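Local coordinates for protein ribonuclease H (Uncultured organism, PDB 4IBN) that probably cleaves the RNA strand of RNA–DNA hybrids endonucleolytically, leaving 5'-phosphomonoester ends, with magnesium as the likely cofactor, at residues G151-E156 against S178-W183. Sequence-based numbering, arbitrary orientation.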
loop_
_atom_site.group_PDB
_atom_site.type_symbol
_atom_site.label_atom_id
_atom_site.label_comp_id
_atom_site.label_asym_id
_atom_site.label_seq_id
_atom_site.Cartn_x
_atom_site.Cartn_y
_atom_site.Cartn_z
ATOM N N GLY A 151 -12.278 -4.101 -11.925
ATOM C CA GLY A 151 -12.075 -5.466 -12.324
ATOM C C GLY A 151 -10.688 -6.014 -12.144
ATOM O O GLY A 151 -10.450 -7.071 -12.552
ATOM N N HIS A 152 -9.811 -5.292 -11.480
ATOM C CA HIS A 152 -8.482 -5.811 -11.188
ATOM C C HIS A 152 -8.653 -6.621 -9.923
ATOM O O HIS A 152 -8.906 -6.077 -8.926
ATOM C CB HIS A 152 -7.537 -4.642 -10.951
ATOM C CG HIS A 152 -6.106 -5.018 -10.745
ATOM N ND1 HIS A 152 -5.671 -5.736 -9.668
ATOM C CD2 HIS A 152 -4.997 -4.699 -11.451
ATOM C CE1 HIS A 152 -4.366 -5.890 -9.746
ATOM N NE2 HIS A 152 -3.930 -5.253 -10.807
ATOM N N ALA A 153 -8.482 -7.937 -9.994
ATOM C CA ALA A 153 -8.870 -8.778 -8.900
ATOM C C ALA A 153 -8.157 -8.519 -7.604
ATOM O O ALA A 153 -8.763 -8.431 -6.608
ATOM C CB ALA A 153 -8.690 -10.218 -9.269
ATOM N N GLN A 154 -6.851 -8.418 -7.656
ATOM C CA GLN A 154 -6.133 -8.164 -6.440
ATOM C C GLN A 154 -6.480 -6.821 -5.810
ATOM O O GLN A 154 -6.481 -6.688 -4.644
ATOM C CB GLN A 154 -4.636 -8.309 -6.658
ATOM C CG GLN A 154 -4.184 -9.702 -6.944
ATOM C CD GLN A 154 -3.849 -9.902 -8.396
ATOM O OE1 GLN A 154 -4.482 -9.385 -9.239
ATOM N NE2 GLN A 154 -2.806 -10.635 -8.639
ATOM N N ASN A 155 -6.687 -5.818 -6.639
ATOM C CA ASN A 155 -7.084 -4.520 -6.148
ATOM C C ASN A 155 -8.443 -4.577 -5.487
ATOM O O ASN A 155 -8.625 -4.001 -4.491
ATOM C CB ASN A 155 -7.099 -3.478 -7.236
ATOM C CG ASN A 155 -7.787 -2.205 -6.810
ATOM O OD1 ASN A 155 -7.182 -1.381 -6.199
ATOM N ND2 ASN A 155 -9.042 -2.071 -7.139
ATOM N N GLU A 156 -9.365 -5.286 -6.089
ATOM C CA GLU A 156 -10.675 -5.444 -5.518
ATOM C C GLU A 156 -10.651 -6.216 -4.229
ATOM O O GLU A 156 -11.451 -5.966 -3.407
ATOM C CB GLU A 156 -11.737 -5.931 -6.515
ATOM C CG GLU A 156 -11.829 -5.094 -7.771
ATOM C CD GLU A 156 -13.248 -4.791 -8.266
ATOM O OE1 GLU A 156 -14.175 -4.923 -7.490
ATOM O OE2 GLU A 156 -13.447 -4.486 -9.441
ATOM N N SER A 178 -3.508 -15.227 3.955
ATOM C CA SER A 178 -4.459 -14.507 3.153
ATOM C C SER A 178 -5.809 -15.137 2.957
ATOM O O SER A 178 -5.931 -16.293 2.831
ATOM C CB SER A 178 -3.887 -14.155 1.790
ATOM O OG SER A 178 -4.742 -13.367 1.054
ATOM N N GLY A 179 -6.792 -14.300 2.830
ATOM C CA GLY A 179 -8.117 -14.741 2.486
ATOM C C GLY A 179 -8.411 -14.692 0.997
ATOM O O GLY A 179 -9.492 -14.926 0.589
ATOM N N TYR A 180 -7.410 -14.390 0.200
ATOM C CA TYR A 180 -7.668 -14.122 -1.187
ATOM C C TYR A 180 -8.333 -15.294 -1.889
ATOM O O TYR A 180 -9.230 -15.134 -2.612
ATOM C CB TYR A 180 -6.379 -13.787 -1.980
ATOM C CG TYR A 180 -6.692 -13.636 -3.451
ATOM C CD1 TYR A 180 -7.178 -12.463 -3.942
ATOM C CD2 TYR A 180 -6.572 -14.670 -4.319
ATOM C CE1 TYR A 180 -7.530 -12.324 -5.219
ATOM C CE2 TYR A 180 -6.912 -14.535 -5.604
ATOM C CZ TYR A 180 -7.392 -13.362 -6.052
ATOM O OH TYR A 180 -7.775 -13.208 -7.301
ATOM N N GLU A 181 -7.846 -16.483 -1.661
ATOM C CA GLU A 181 -8.352 -17.597 -2.411
ATOM C C GLU A 181 -9.807 -17.895 -2.117
ATOM O O GLU A 181 -10.525 -18.258 -2.962
ATOM C CB GLU A 181 -7.458 -18.804 -2.194
ATOM C CG GLU A 181 -6.139 -18.669 -2.945
ATOM C CD GLU A 181 -5.083 -17.821 -2.211
ATOM O OE1 GLU A 181 -5.318 -17.398 -1.080
ATOM O OE2 GLU A 181 -4.006 -17.634 -2.775
ATOM N N GLU A 182 -10.180 -17.797 -0.874
ATOM C CA GLU A 182 -11.556 -17.998 -0.500
ATOM C C GLU A 182 -12.443 -16.890 -1.086
ATOM O O GLU A 182 -13.473 -17.140 -1.597
ATOM C CB GLU A 182 -11.693 -18.132 1.011
ATOM C CG GLU A 182 -10.982 -19.344 1.624
ATOM C CD GLU A 182 -11.683 -20.712 1.384
ATOM O OE1 GLU A 182 -12.760 -20.812 0.774
ATOM O OE2 GLU A 182 -11.150 -21.728 1.830
ATOM N N TRP A 183 -11.978 -15.659 -1.040
ATOM C CA TRP A 183 -12.725 -14.554 -1.604
ATOM C C TRP A 183 -12.937 -14.750 -3.119
ATOM O O TRP A 183 -13.939 -14.451 -3.656
ATOM C CB TRP A 183 -11.978 -13.220 -1.351
ATOM C CG TRP A 183 -12.544 -11.998 -2.011
ATOM C CD1 TRP A 183 -13.481 -11.177 -1.529
ATOM C CD2 TRP A 183 -12.153 -11.454 -3.260
ATOM N NE1 TRP A 183 -13.740 -10.183 -2.390
ATOM C CE2 TRP A 183 -12.916 -10.323 -3.470
ATOM C CE3 TRP A 183 -11.210 -11.803 -4.213
ATOM C CZ2 TRP A 183 -12.777 -9.568 -4.589
ATOM C CZ3 TRP A 183 -11.105 -11.075 -5.304
ATOM C CH2 TRP A 183 -11.854 -9.951 -5.490
#
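Ala153 and Glu156, one turn apart on the first turn of helix 153-168, meet Tyr180 and Trp183, spaced alike on helix 180-184, and the pairing illustrates how two helix starts can pack through large aromatics on one side and mostly backbone on the other. The helix is entered through Gly151, whose N donates to Glu156 OE2 (2.8 Å) on that oxygen's anti lone pair, and through the N-cap His152, whose ND1 accepts from Asn155 N at 3.2 Å, the donor tilted 27° from the imidazole plane. Ala153 then makes two contacts: its CB lies 3.7 Å from Tyr180 OH, while its carbonyl O sits near the plane of the phenol at the ring edge and also 3.6 Å from Trp183 CH2. Gln154 NE2 hydrogen-bonds to Glu43 OE2 and to the backbone O of Glu197. At Glu156 the same indole reaches the backbone, Trp183 CZ2 standing 4.0 Å from Glu156 C, with CB of the glutamate looser against CH2. Both aromatic side chains have CG anti to the backbone N (chi1 175° for Tyr180, 173° for Trp183), which sends the two rings out together toward helix 153-168. An alanine in place of Trp183 would probably leave the Ala153 carbonyl and the Glu156 backbone without their aromatic neighbour and open a gap between the helices. On the tyrosine side, Ser178 OG accepts from Tyr180 N in an ST turn leading into the short helix. Farther along helix 153-168, Tyr157 meets both rings edge-to-face and His160 meets the indole, so the contact extends beyond its first turn. The backbone of Arg195 hydrogen-bonds to that of Gly151 and Ala153, and Asp57, bonded to Ser178 OG and Gly179 N, and Arg55, salt-bridged to Glu181, tie the start of the short helix, which follows edge strand 176-177, to strand 53-62 of the RNase H sheet.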